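Local coordinates for protein putative lipase (Bacteroides thetaiotaomicron VPI-5482, PDB 3BZW) that probably hydrolyses ester bonds of lipids, perhaps lysophospholipids, as a GDSL-like enzyme of the SGNH hydrolase superfamily, at residues E109-Q114 with R134-T139; V105-W110 with D196-A201; S35-N40 with P61-I66; D44-Y49 with P243-Q248. All blocks are in the same frame, centred on the assembly; numbering follows the deposited sequence.

Contact 1: residues E109-Q114 with R134-T139; sequences EWFTEQ and RTPVMT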
loop_
_atom_site.group_PDB
_atom_site.type_symbol
_atom_site.label_atom_id
_atom_site.label_comp_id
_atom_site.label_asym_id
_atom_site.label_seq_id
_atom_site.Cartn_x
_atom_site.Cartn_y
_atom_site.Cartn_z
ATOM N N GLU A 109 -5.275 5.941 26.529
ATOM C CA GLU A 109 -6.402 5.708 25.634
ATOM C C GLU A 109 -7.467 6.792 25.810
ATOM O O GLU A 109 -7.635 7.330 26.901
ATOM C CB GLU A 109 -7.033 4.343 25.937
ATOM C CG GLU A 109 -6.065 3.165 25.945
ATOM C CD GLU A 109 -5.615 2.749 24.555
ATOM O OE1 GLU A 109 -6.180 3.253 23.557
ATOM O OE2 GLU A 109 -4.700 1.899 24.464
ATOM N N TRP A 110 -8.201 7.086 24.742
ATOM C CA TRP A 110 -9.249 8.105 24.791
ATOM C C TRP A 110 -10.521 7.642 25.502
ATOM O O TRP A 110 -11.090 8.374 26.315
ATOM C CB TRP A 110 -9.640 8.549 23.375
ATOM C CG TRP A 110 -8.578 9.288 22.609
ATOM C CD1 TRP A 110 -7.937 8.865 21.478
ATOM C CD2 TRP A 110 -8.088 10.609 22.877
ATOM N NE1 TRP A 110 -7.083 9.844 21.023
ATOM C CE2 TRP A 110 -7.156 10.924 21.862
ATOM C CE3 TRP A 110 -8.349 11.559 23.876
ATOM C CZ2 TRP A 110 -6.483 12.152 21.814
ATOM C CZ3 TRP A 110 -7.678 12.783 23.830
ATOM C CH2 TRP A 110 -6.756 13.065 22.803
ATOM N N PHE A 111 -10.966 6.430 25.180
ATOM C CA PHE A 111 -12.195 5.871 25.741
ATOM C C PHE A 111 -12.049 4.418 26.174
ATOM O O PHE A 111 -11.033 3.768 25.927
ATOM C CB PHE A 111 -13.305 5.845 24.679
ATOM C CG PHE A 111 -13.672 7.180 24.104
ATOM C CD1 PHE A 111 -14.707 7.928 24.659
ATOM C CD2 PHE A 111 -13.038 7.657 22.961
ATOM C CE1 PHE A 111 -15.110 9.126 24.081
ATOM C CE2 PHE A 111 -13.432 8.856 22.371
ATOM C CZ PHE A 111 -14.473 9.592 22.931
ATOM N N THR A 112 -13.108 3.924 26.808
ATOM C CA THR A 112 -13.232 2.518 27.176
ATOM C C THR A 112 -14.559 2.212 26.467
ATOM O O THR A 112 -15.353 3.129 26.234
ATOM C CB THR A 112 -13.394 2.291 28.697
ATOM O OG1 THR A 112 -14.537 3.010 29.174
ATOM C CG2 THR A 112 -12.140 2.745 29.444
ATOM N N GLU A 113 -14.799 0.959 26.096
ATOM C CA GLU A 113 -16.046 0.619 25.408
ATOM C C GLU A 113 -16.653 -0.669 25.934
ATOM O O GLU A 113 -15.948 -1.536 26.439
ATOM C CB GLU A 113 -15.811 0.436 23.905
ATOM C CG GLU A 113 -15.139 1.589 23.189
ATOM C CD GLU A 113 -14.730 1.208 21.774
ATOM O OE1 GLU A 113 -15.554 1.344 20.839
ATOM O OE2 GLU A 113 -13.581 0.751 21.602
ATOM N N GLN A 114 -17.969 -0.789 25.796
ATOM C CA GLN A 114 -18.681 -1.989 26.214
ATOM C C GLN A 114 -20.079 -2.000 25.609
ATOM O O GLN A 114 -20.661 -0.945 25.342
ATOM C CB GLN A 114 -18.761 -2.076 27.745
ATOM C CG GLN A 114 -19.557 -0.977 28.417
ATOM C CD GLN A 114 -19.594 -1.141 29.929
ATOM O OE1 GLN A 114 -20.094 -2.141 30.446
ATOM N NE2 GLN A 114 -19.059 -0.158 30.646
ATOM N N ARG A 134 -19.197 4.133 24.237
ATOM C CA ARG A 134 -17.865 4.526 24.678
ATOM C C ARG A 134 -17.952 5.548 25.807
ATOM O O ARG A 134 -18.883 6.356 25.864
ATOM C CB ARG A 134 -17.061 5.102 23.507
ATOM C CG ARG A 134 -17.623 6.393 22.932
ATOM C CD ARG A 134 -16.876 6.787 21.664
ATOM N NE ARG A 134 -17.522 7.902 20.977
ATOM C CZ ARG A 134 -17.169 8.339 19.772
ATOM N NH1 ARG A 134 -16.171 7.755 19.120
ATOM N NH2 ARG A 134 -17.819 9.355 19.213
ATOM N N THR A 135 -16.975 5.494 26.705
ATOM C CA THR A 135 -16.905 6.394 27.847
ATOM C C THR A 135 -15.493 6.962 27.921
ATOM O O THR A 135 -14.522 6.217 27.940
ATOM C CB THR A 135 -17.205 5.644 29.160
ATOM O OG1 THR A 135 -18.512 5.064 29.089
ATOM C CG2 THR A 135 -17.142 6.596 30.351
ATOM N N PRO A 136 -15.361 8.297 27.957
ATOM C CA PRO A 136 -14.015 8.869 28.027
ATOM C C PRO A 136 -13.269 8.461 29.293
ATOM O O PRO A 136 -13.869 8.312 30.361
ATOM C CB PRO A 136 -14.273 10.376 27.952
ATOM C CG PRO A 136 -15.643 10.521 28.530
ATOM C CD PRO A 136 -16.382 9.355 27.923
ATOM N N VAL A 137 -11.962 8.262 29.160
ATOM C CA VAL A 137 -11.136 7.891 30.299
ATOM C C VAL A 137 -10.733 9.180 31.001
ATOM O O VAL A 137 -9.988 9.986 30.453
ATOM C CB VAL A 137 -9.854 7.142 29.860
ATOM C CG1 VAL A 137 -9.071 6.691 31.084
ATOM C CG2 VAL A 137 -10.215 5.947 28.987
HETATM N N MSE A 138 -11.243 9.381 32.212
HETATM C CA MSE A 138 -10.921 10.576 32.974
HETATM C C MSE A 138 -9.855 10.230 34.010
HETATM O O MSE A 138 -10.170 9.877 35.143
HETATM C CB MSE A 138 -12.179 11.116 33.668
HETATM C CG MSE A 138 -13.336 11.421 32.718
HETATM SE SE MSE A 138 -12.973 12.914 31.534
HETATM C CE MSE A 138 -14.678 13.807 31.628
ATOM N N THR A 139 -8.591 10.325 33.615
ATOM C CA THR A 139 -7.493 10.015 34.525
ATOM C C THR A 139 -6.312 10.935 34.272
ATOM O O THR A 139 -6.088 11.376 33.146
ATOM C CB THR A 139 -7.016 8.555 34.350
ATOM O OG1 THR A 139 -5.908 8.299 35.227
ATOM C CG2 THR A 139 -6.581 8.310 32.914
HETATM O O HOH W 1 -13.904 5.355 30.903
#
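F111-Q114 runs antiparallel to R134-P136, the short strand axes lying 155° apart in direction, with T112 and T135 as a hydrogen-bonded pair between the non-hydrogen-bonded pairs F111-P136 and E113-R134. T112 N donates to T135 O at 2.9 Å and T135 N returns to T112 O at 2.9 Å; V137 N then reaches W110 O at 3.0 Å. The main side-chain contact is a CH-pi one. R134 CD stands over the centre of the F111 ring, 3.7 Å from its centroid, and the guanidinium plane lies 12° from that of the ring. R134 CG sits between its backbone N and carbonyl carbon (chi1 64°), and the chain runs extended from there across the ring, bringing NE 4.0 Å from F111 CZ. The charged end goes on to a salt bridge with D196 of the second subunit, while E113 is hydrogen-bonded to Y194 of that subunit. On the face bearing T112 and T135, water 1 links T112 OG1 to P136 O, and T112 CG2 meets V137 CG2 at 3.8 Å. This is the base of a two-stranded beta hairpin, 111-122 with 127-136, which projects from the hydrolase domain and takes part in subunit contacts.

Contact 2: residues V105-W110 with D196-A201; sequences VPIGEW and DAYVQA
The loop between helix 98-102 and strand 111-122 packs here on helix 195-210 of the SGNH hydrolase core, V105, I107 and W110 meeting Y198, A197 and A201 in turn. Y198 OH donates to V105 O over 2.6 Å, a short bond in which the hydroxyl stands above the carbonyl plane, 41° out of it, while the oxygen lies in the plane of the phenol at its edge. The same hydroxyl is hydrogen-bonded to N189 ND2, so two groups fix the end of the ring. I107 comes over one face of that ring: its CD1 is 3.8 Å from the centroid and 14° off the normal, displaced somewhat toward the rim. CD1 also touches A197 CB at 3.6 Å. The bend at chi2 of I107 (-64°) brings CD1 against both the methyl of A197 and the face of the phenol. Y143 of helix 143-157 adds an edge-to-face ring contact to Y198. Farther along the helix, the benzo edge of W110 faces A201, with CH2 3.3 Å from A201 O near the indole plane and CZ2 4.1 Å from A201 CB. A phenylalanine in place of Y198 would probably leave V105 O and N189 ND2 without the hydroxyl they share, and the ring end less firmly fixed. The contact thus combines one short polar bond at the ring edge with an apolar methyl over its face, which together would probably limit how far the phenol can shift or tilt in a largely buried setting.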
loop_
_atom_site.group_PDB
_atom_site.type_symbol
_atom_site.label_atom_id
_atom_site.label_comp_id
_atom_site.label_asym_id
_atom_site.label_seq_id
_atom_site.Cartn_x
_atom_site.Cartn_y
_atom_site.Cartn_z
ATOM N N VAL A 105 4.954 10.986 30.250
ATOM C CA VAL A 105 3.564 10.700 30.600
ATOM C C VAL A 105 3.006 9.753 29.538
ATOM O O VAL A 105 2.934 10.109 28.363
ATOM C CB VAL A 105 2.697 11.994 30.603
ATOM C CG1 VAL A 105 1.241 11.642 30.890
ATOM C CG2 VAL A 105 3.217 12.977 31.638
ATOM N N PRO A 106 2.598 8.536 29.934
ATOM C CA PRO A 106 2.054 7.588 28.957
ATOM C C PRO A 106 0.881 8.198 28.193
ATOM O O PRO A 106 0.049 8.898 28.773
ATOM C CB PRO A 106 1.631 6.403 29.822
ATOM C CG PRO A 106 2.606 6.460 30.963
ATOM C CD PRO A 106 2.636 7.936 31.279
ATOM N N ILE A 107 0.822 7.933 26.892
ATOM C CA ILE A 107 -0.240 8.463 26.038
ATOM C C ILE A 107 -1.613 7.959 26.479
ATOM O O ILE A 107 -2.571 8.734 26.577
ATOM C CB ILE A 107 0.009 8.083 24.559
ATOM C CG1 ILE A 107 1.260 8.807 24.048
ATOM C CG2 ILE A 107 -1.209 8.441 23.709
ATOM C CD1 ILE A 107 1.140 10.327 24.005
ATOM N N GLY A 108 -1.705 6.661 26.746
ATOM C CA GLY A 108 -2.961 6.089 27.198
ATOM C C GLY A 108 -4.009 5.848 26.127
ATOM O O GLY A 108 -3.684 5.597 24.965
ATOM N N GLU A 109 -5.275 5.941 26.529
ATOM C CA GLU A 109 -6.402 5.708 25.634
ATOM C C GLU A 109 -7.467 6.792 25.810
ATOM O O GLU A 109 -7.635 7.330 26.901
ATOM C CB GLU A 109 -7.033 4.343 25.937
ATOM C CG GLU A 109 -6.065 3.165 25.945
ATOM C CD GLU A 109 -5.615 2.749 24.555
ATOM O OE1 GLU A 109 -6.180 3.253 23.557
ATOM O OE2 GLU A 109 -4.700 1.899 24.464
ATOM N N TRP A 110 -8.201 7.086 24.742
ATOM C CA TRP A 110 -9.249 8.105 24.791
ATOM C C TRP A 110 -10.521 7.642 25.502
ATOM O O TRP A 110 -11.090 8.374 26.315
ATOM C CB TRP A 110 -9.640 8.549 23.375
ATOM C CG TRP A 110 -8.578 9.288 22.609
ATOM C CD1 TRP A 110 -7.937 8.865 21.478
ATOM C CD2 TRP A 110 -8.088 10.609 22.877
ATOM N NE1 TRP A 110 -7.083 9.844 21.023
ATOM C CE2 TRP A 110 -7.156 10.924 21.862
ATOM C CE3 TRP A 110 -8.349 11.559 23.876
ATOM C CZ2 TRP A 110 -6.483 12.152 21.814
ATOM C CZ3 TRP A 110 -7.678 12.783 23.830
ATOM C CH2 TRP A 110 -6.756 13.065 22.803
ATOM N N ASP A 196 6.126 13.513 18.793
ATOM C CA ASP A 196 5.031 13.378 17.824
ATOM C C ASP A 196 3.700 12.970 18.453
ATOM O O ASP A 196 2.653 13.532 18.137
ATOM C CB ASP A 196 5.380 12.316 16.775
ATOM C CG ASP A 196 6.686 12.591 16.066
ATOM O OD1 ASP A 196 7.555 13.277 16.641
ATOM O OD2 ASP A 196 6.844 12.097 14.929
ATOM N N ALA A 197 3.749 11.964 19.320
ATOM C CA ALA A 197 2.548 11.453 19.973
ATOM C C ALA A 197 1.816 12.519 20.775
ATOM O O ALA A 197 0.586 12.530 20.829
ATOM C CB ALA A 197 2.911 10.284 20.879
ATOM N N TYR A 198 2.575 13.417 21.392
ATOM C CA TYR A 198 1.994 14.468 22.211
ATOM C C TYR A 198 1.439 15.605 21.365
ATOM O O TYR A 198 0.542 16.317 21.791
ATOM C CB TYR A 198 3.043 14.963 23.210
ATOM C CG TYR A 198 3.525 13.844 24.106
ATOM C CD1 TYR A 198 2.911 13.591 25.339
ATOM C CD2 TYR A 198 4.525 12.969 23.677
ATOM C CE1 TYR A 198 3.277 12.486 26.115
ATOM C CE2 TYR A 198 4.898 11.864 24.443
ATOM C CZ TYR A 198 4.269 11.626 25.656
ATOM O OH TYR A 198 4.613 10.514 26.389
ATOM N N VAL A 199 1.968 15.755 20.156
ATOM C CA VAL A 199 1.498 16.776 19.233
ATOM C C VAL A 199 0.204 16.265 18.586
ATOM O O VAL A 199 -0.813 16.963 18.543
ATOM C CB VAL A 199 2.555 17.039 18.128
ATOM C CG1 VAL A 199 1.976 17.924 17.040
ATOM C CG2 VAL A 199 3.786 17.692 18.742
ATOM N N GLN A 200 0.247 15.028 18.107
ATOM C CA GLN A 200 -0.905 14.427 17.443
ATOM C C GLN A 200 -2.146 14.266 18.317
ATOM O O GLN A 200 -3.266 14.443 17.837
ATOM C CB GLN A 200 -0.510 13.084 16.829
ATOM C CG GLN A 200 0.524 13.201 15.699
ATOM C CD GLN A 200 0.098 14.159 14.594
ATOM O OE1 GLN A 200 -1.024 14.087 14.091
ATOM N NE2 GLN A 200 1.003 15.057 14.203
ATOM N N ALA A 201 -1.958 13.941 19.594
ATOM C CA ALA A 201 -3.094 13.768 20.500
ATOM C C ALA A 201 -3.896 15.065 20.600
ATOM O O ALA A 201 -5.125 15.045 20.681
ATOM C CB ALA A 201 -2.608 13.348 21.884
#

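Contact 3: residues S35-N40 with P61-I66; sequences SITDPN and PFVYGI. With ACT (acetate ion), chain G.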
loop_
_atom_site.group_PDB
_atom_site.type_symbol
_atom_site.label_atom_id
_atom_site.label_comp_id
_atom_site.label_asym_id
_atom_site.label_seq_id
_atom_site.Cartn_x
_atom_site.Cartn_y
_atom_site.Cartn_z
ATOM N N SER A 35 6.264 27.098 30.684
ATOM C CA SER A 35 7.294 28.136 30.689
ATOM C C SER A 35 7.326 29.014 29.443
ATOM O O SER A 35 7.702 30.186 29.513
ATOM C CB SER A 35 8.674 27.510 30.909
ATOM O OG SER A 35 9.685 28.498 30.914
ATOM N N ILE A 36 6.938 28.459 28.303
ATOM C CA ILE A 36 6.954 29.233 27.069
ATOM C C ILE A 36 5.901 30.344 27.124
ATOM O O ILE A 36 5.944 31.299 26.347
ATOM C CB ILE A 36 6.758 28.302 25.844
ATOM C CG1 ILE A 36 7.962 27.351 25.754
ATOM C CG2 ILE A 36 6.632 29.117 24.561
ATOM C CD1 ILE A 36 7.980 26.449 24.532
ATOM N N THR A 37 4.981 30.225 28.075
ATOM C CA THR A 37 3.925 31.214 28.273
ATOM C C THR A 37 4.179 32.021 29.561
ATOM O O THR A 37 3.782 33.184 29.669
ATOM C CB THR A 37 2.541 30.517 28.352
ATOM O OG1 THR A 37 2.175 30.041 27.047
ATOM C CG2 THR A 37 1.476 31.475 28.860
ATOM N N ASP A 38 4.855 31.390 30.519
ATOM C CA ASP A 38 5.186 31.995 31.816
ATOM C C ASP A 38 5.940 33.322 31.661
ATOM O O ASP A 38 6.975 33.388 30.994
ATOM C CB ASP A 38 6.052 31.014 32.616
ATOM C CG ASP A 38 6.235 31.415 34.075
ATOM O OD1 ASP A 38 6.083 32.610 34.419
ATOM O OD2 ASP A 38 6.556 30.515 34.879
ATOM N N PRO A 39 5.431 34.400 32.279
ATOM C CA PRO A 39 6.100 35.704 32.182
ATOM C C PRO A 39 7.507 35.658 32.779
ATOM O O PRO A 39 8.378 36.441 32.402
ATOM C CB PRO A 39 5.180 36.626 32.985
ATOM C CG PRO A 39 3.834 35.980 32.838
ATOM C CD PRO A 39 4.154 34.520 33.006
ATOM N N ASN A 40 7.716 34.729 33.709
ATOM C CA ASN A 40 8.996 34.582 34.400
ATOM C C ASN A 40 10.097 33.840 33.648
ATOM O O ASN A 40 11.228 33.766 34.133
ATOM C CB ASN A 40 8.776 33.881 35.742
ATOM C CG ASN A 40 7.981 34.718 36.716
ATOM O OD1 ASN A 40 7.440 34.202 37.695
ATOM N ND2 ASN A 40 7.908 36.018 36.460
ATOM N N PRO A 61 -3.982 40.421 28.372
ATOM C CA PRO A 61 -3.625 39.047 28.724
ATOM C C PRO A 61 -3.788 38.658 30.192
ATOM O O PRO A 61 -3.343 39.369 31.089
ATOM C CB PRO A 61 -2.169 38.972 28.290
ATOM C CG PRO A 61 -1.657 40.321 28.739
ATOM C CD PRO A 61 -2.786 41.288 28.364
ATOM N N PHE A 62 -4.445 37.529 30.425
ATOM C CA PHE A 62 -4.602 36.987 31.768
ATOM C C PHE A 62 -3.765 35.710 31.639
ATOM O O PHE A 62 -4.235 34.692 31.129
ATOM C CB PHE A 62 -6.070 36.661 32.063
ATOM C CG PHE A 62 -6.984 37.862 32.029
ATOM C CD1 PHE A 62 -6.609 39.063 32.633
ATOM C CD2 PHE A 62 -8.235 37.782 31.427
ATOM C CE1 PHE A 62 -7.471 40.162 32.634
ATOM C CE2 PHE A 62 -9.103 38.874 31.424
ATOM C CZ PHE A 62 -8.717 40.066 32.030
ATOM N N VAL A 63 -2.516 35.782 32.085
ATOM C CA VAL A 63 -1.582 34.665 31.954
ATOM C C VAL A 63 -1.468 33.747 33.161
ATOM O O VAL A 63 -1.200 34.194 34.277
ATOM C CB VAL A 63 -0.171 35.187 31.600
ATOM C CG1 VAL A 63 0.768 34.025 31.337
ATOM C CG2 VAL A 63 -0.249 36.107 30.392
ATOM N N TYR A 64 -1.648 32.452 32.922
ATOM C CA TYR A 64 -1.577 31.469 33.989
ATOM C C TYR A 64 -0.507 30.408 33.769
ATOM O O TYR A 64 -0.258 29.578 34.641
ATOM C CB TYR A 64 -2.960 30.834 34.170
ATOM C CG TYR A 64 -3.932 31.833 34.743
ATOM C CD1 TYR A 64 -3.979 32.072 36.114
ATOM C CD2 TYR A 64 -4.707 32.636 33.909
ATOM C CE1 TYR A 64 -4.766 33.092 36.641
ATOM C CE2 TYR A 64 -5.499 33.659 34.427
ATOM C CZ TYR A 64 -5.519 33.883 35.792
ATOM O OH TYR A 64 -6.268 34.919 36.309
ATOM N N GLY A 65 0.140 30.453 32.608
ATOM C CA GLY A 65 1.185 29.485 32.321
ATOM C C GLY A 65 2.310 29.559 33.337
ATOM O O GLY A 65 2.733 30.642 33.739
ATOM N N ILE A 66 2.800 28.398 33.755
ATOM C CA ILE A 66 3.882 28.333 34.727
ATOM C C ILE A 66 4.927 27.317 34.283
ATOM O O ILE A 66 4.590 26.243 33.784
ATOM C CB ILE A 66 3.347 27.940 36.118
ATOM C CG1 ILE A 66 2.473 29.075 36.665
ATOM C CG2 ILE A 66 4.508 27.643 37.064
ATOM C CD1 ILE A 66 1.704 28.710 37.922
HETATM C C ACT G . 8.694 24.348 30.146
HETATM O O ACT G . 9.865 24.370 30.484
HETATM O OXT ACT G . 7.819 24.475 30.985
HETATM C CH3 ACT G . 8.330 24.180 28.693
#
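D38 OD1, on the carboxylate that lies beside G65 and I66, accepts from N40 N at 2.8 Å with an angle of 161° at the hydrogen, closing an Asx turn; the donor stands above the carboxylate plane. D38 OD2 accepts from S67 N and lies 3.5 Å from I66 CA. With CG anti to the backbone N (chi1 -169°), the acid is brought alongside the G65-I66 backbone, and D38 CA makes a CA-H...O contact of 3.4 Å with G65 O. An alanine at D38 would probably leave N40 N and S67 N without these acceptors and the two loops less firmly joined. V63 CG1 touches T37 CG2 at 3.6 Å and P39 CD at 3.8 Å, the proline and valine meeting tip to tip. G65 has no side chain, and T37 CG2, 4.0 Å from its CA, occupies the side where one would point. At the head of the loop, S35 N donates to an acetate oxygen, OXT, at 3.1 Å; G68 N, N99 ND2 and H242 NE2 also bind this ion. S35 falls where the GDSL motif has its serine: S35 N, G68 N and N99 ND2 are consistent with an SGNH oxyanion hole, H242 probably being the family's histidine.

Contact 4: residues D44-Y49 with P243-Q248; sequences DNIKKY and PDTKGQ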
loop_
_atom_site.group_PDB
_atom_site.type_symbol
_atom_site.label_atom_id
_atom_site.label_comp_id
_atom_site.label_asym_id
_atom_site.label_seq_id
_atom_site.Cartn_x
_atom_site.Cartn_y
_atom_site.Cartn_z
ATOM N N ASP A 44 12.918 39.242 32.282
ATOM C CA ASP A 44 12.726 40.237 31.237
ATOM C C ASP A 44 13.621 40.024 30.025
ATOM O O ASP A 44 13.650 40.858 29.122
ATOM C CB ASP A 44 12.956 41.643 31.793
ATOM C CG ASP A 44 12.005 41.985 32.922
ATOM O OD1 ASP A 44 10.801 41.667 32.804
ATOM O OD2 ASP A 44 12.459 42.581 33.922
ATOM N N ASN A 45 14.359 38.918 30.001
ATOM C CA ASN A 45 15.226 38.637 28.865
ATOM C C ASN A 45 14.409 38.179 27.662
ATOM O O ASN A 45 14.896 38.183 26.529
ATOM C CB ASN A 45 16.256 37.566 29.222
ATOM C CG ASN A 45 17.287 38.067 30.204
ATOM O OD1 ASN A 45 17.257 37.726 31.389
ATOM N ND2 ASN A 45 18.201 38.897 29.720
ATOM N N ILE A 46 13.167 37.787 27.919
ATOM C CA ILE A 46 12.273 37.326 26.864
ATOM C C ILE A 46 10.926 38.042 26.894
ATOM O O ILE A 46 10.269 38.104 27.934
ATOM C CB ILE A 46 11.993 35.805 26.982
ATOM C CG1 ILE A 46 13.290 35.013 26.805
ATOM C CG2 ILE A 46 10.959 35.380 25.937
ATOM C CD1 ILE A 46 13.120 33.518 26.984
ATOM N N LYS A 47 10.530 38.591 25.750
ATOM C CA LYS A 47 9.235 39.249 25.621
ATOM C C LYS A 47 8.352 38.141 25.050
ATOM O O LYS A 47 8.642 37.604 23.977
ATOM C CB LYS A 47 9.323 40.427 24.649
ATOM C CG LYS A 47 8.032 41.220 24.503
ATOM C CD LYS A 47 8.258 42.469 23.664
ATOM C CE LYS A 47 6.984 43.285 23.525
ATOM N NZ LYS A 47 7.205 44.500 22.692
ATOM N N LYS A 48 7.293 37.791 25.775
ATOM C CA LYS A 48 6.404 36.706 25.358
ATOM C C LYS A 48 5.367 37.039 24.284
ATOM O O LYS A 48 4.979 38.197 24.104
ATOM C CB LYS A 48 5.719 36.100 26.589
ATOM C CG LYS A 48 6.664 35.281 27.484
ATOM C CD LYS A 48 7.661 36.160 28.253
ATOM C CE LYS A 48 8.654 35.317 29.048
ATOM N NZ LYS A 48 9.579 36.156 29.879
ATOM N N TYR A 49 4.916 36.001 23.584
ATOM C CA TYR A 49 3.956 36.166 22.501
ATOM C C TYR A 49 2.698 36.947 22.875
ATOM O O TYR A 49 2.206 37.745 22.075
ATOM C CB TYR A 49 3.592 34.795 21.910
ATOM C CG TYR A 49 2.795 33.885 22.819
ATOM C CD1 TYR A 49 1.401 33.893 22.795
ATOM C CD2 TYR A 49 3.433 32.997 23.687
ATOM C CE1 TYR A 49 0.658 33.038 23.610
ATOM C CE2 TYR A 49 2.699 32.139 24.510
ATOM C CZ TYR A 49 1.314 32.164 24.464
ATOM O OH TYR A 49 0.582 31.312 25.259
ATOM N N PRO A 243 11.914 29.381 23.290
ATOM C CA PRO A 243 12.143 30.400 22.266
ATOM C C PRO A 243 12.659 31.693 22.904
ATOM O O PRO A 243 12.350 31.987 24.069
ATOM C CB PRO A 243 10.753 30.597 21.664
ATOM C CG PRO A 243 10.105 29.258 21.848
ATOM C CD PRO A 243 10.523 28.898 23.248
ATOM N N ASP A 244 13.460 32.452 22.163
ATOM C CA ASP A 244 13.928 33.729 22.684
ATOM C C ASP A 244 12.903 34.744 22.197
ATOM O O ASP A 244 11.890 34.363 21.604
ATOM C CB ASP A 244 15.333 34.084 22.175
ATOM C CG ASP A 244 15.461 34.018 20.665
ATOM O OD1 ASP A 244 14.435 34.032 19.950
ATOM O OD2 ASP A 244 16.620 33.969 20.186
ATOM N N THR A 245 13.149 36.025 22.446
ATOM C CA THR A 245 12.213 37.056 22.023
ATOM C C THR A 245 11.922 36.973 20.526
ATOM O O THR A 245 10.765 37.090 20.107
ATOM C CB THR A 245 12.747 38.461 22.389
ATOM O OG1 THR A 245 12.676 38.633 23.812
ATOM C CG2 THR A 245 11.928 39.548 21.704
ATOM N N LYS A 246 12.960 36.758 19.719
ATOM C CA LYS A 246 12.776 36.662 18.272
ATOM C C LYS A 246 11.795 35.533 17.946
ATOM O O LYS A 246 10.947 35.678 17.067
ATOM C CB LYS A 246 14.124 36.424 17.575
ATOM C CG LYS A 246 14.084 36.560 16.045
ATOM C CD LYS A 246 15.477 36.404 15.437
ATOM C CE LYS A 246 15.464 36.630 13.927
ATOM N NZ LYS A 246 15.098 38.034 13.572
ATOM N N GLY A 247 11.903 34.420 18.672
ATOM C CA GLY A 247 11.012 33.291 18.449
ATOM C C GLY A 247 9.600 33.586 18.924
ATOM O O GLY A 247 8.620 33.187 18.288
ATOM N N GLN A 248 9.500 34.284 20.050
ATOM C CA GLN A 248 8.207 34.659 20.619
ATOM C C GLN A 248 7.470 35.604 19.670
ATOM O O GLN A 248 6.242 35.561 19.567
ATOM C CB GLN A 248 8.406 35.353 21.971
ATOM C CG GLN A 248 8.851 34.441 23.110
ATOM C CD GLN A 248 7.735 33.541 23.627
ATOM O OE1 GLN A 248 6.554 33.795 23.389
ATOM N NE2 GLN A 248 8.109 32.493 24.352
HETATM O O HOH W 2 15.323 36.733 24.147
#
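The Y49 ring and the Q248 amide lie nearly in one plane, 11° apart, with Q248 OE1 facing the ring edge 3.2 Å from CD2. The same oxygen accepts from Y49 N at 2.8 Å, the donor tilted from the carbonyl plane. Q248 is bent at chi2 (-74°), which turns CD back toward the start of helix 49-57; the other end of the amide, NE2, is hydrogen-bonded to I36 O, so both ends of the group are tied and its rotation is set. Across the glutamine, at about a right angle, lies I46, whose CG2 touches Q248 CG at 3.6 Å, while its CD1 comes 3.4 Å from P243 O. T245 faces the backbone instead: its OG1 accepts from K47 N at 2.9 Å, and water 2 joins N45 O to T245 N. D244, the N-cap of helix 245-258, receives G247 N on OD1, met nearly along the C-O axis. K48 NZ folds back onto I46 O at 2.8 Å and is shared with P39 O and C41 O. K47 O, 3.0 Å from Q248 CB, is buried with no polar partner in the model, a probable energetic cost. The polar groups of T245 and Q248 thus satisfy backbone N-H groups of the 44-49 loop, pinning the start of helix 49-57 to that of helix 245-258.

The four contacts form two pairs on opposite sides of the chain's centre. Contacts 1 and 2, centres about 14 Å apart, share E109 and W110, so the loop that packs on helix 195-210 leads straight into the hairpin. Contacts 3 and 4, centres about 12 Å apart, touch directly through T37 with Y49 and P39 with K48. The centres of contacts 1 and 4 are farthest apart, at about 39 Å. Along the chain, contact 3 closes before contacts 1 and 2 begin; the segments of contacts 3 and 4 alternate, and contact 4, reaching the last helix, spans the stretch holding contacts 1 and 2. Contact 3 carries part of the acetate site and contact 4 abuts it, while contacts 1 and 2 both touch the third subunit.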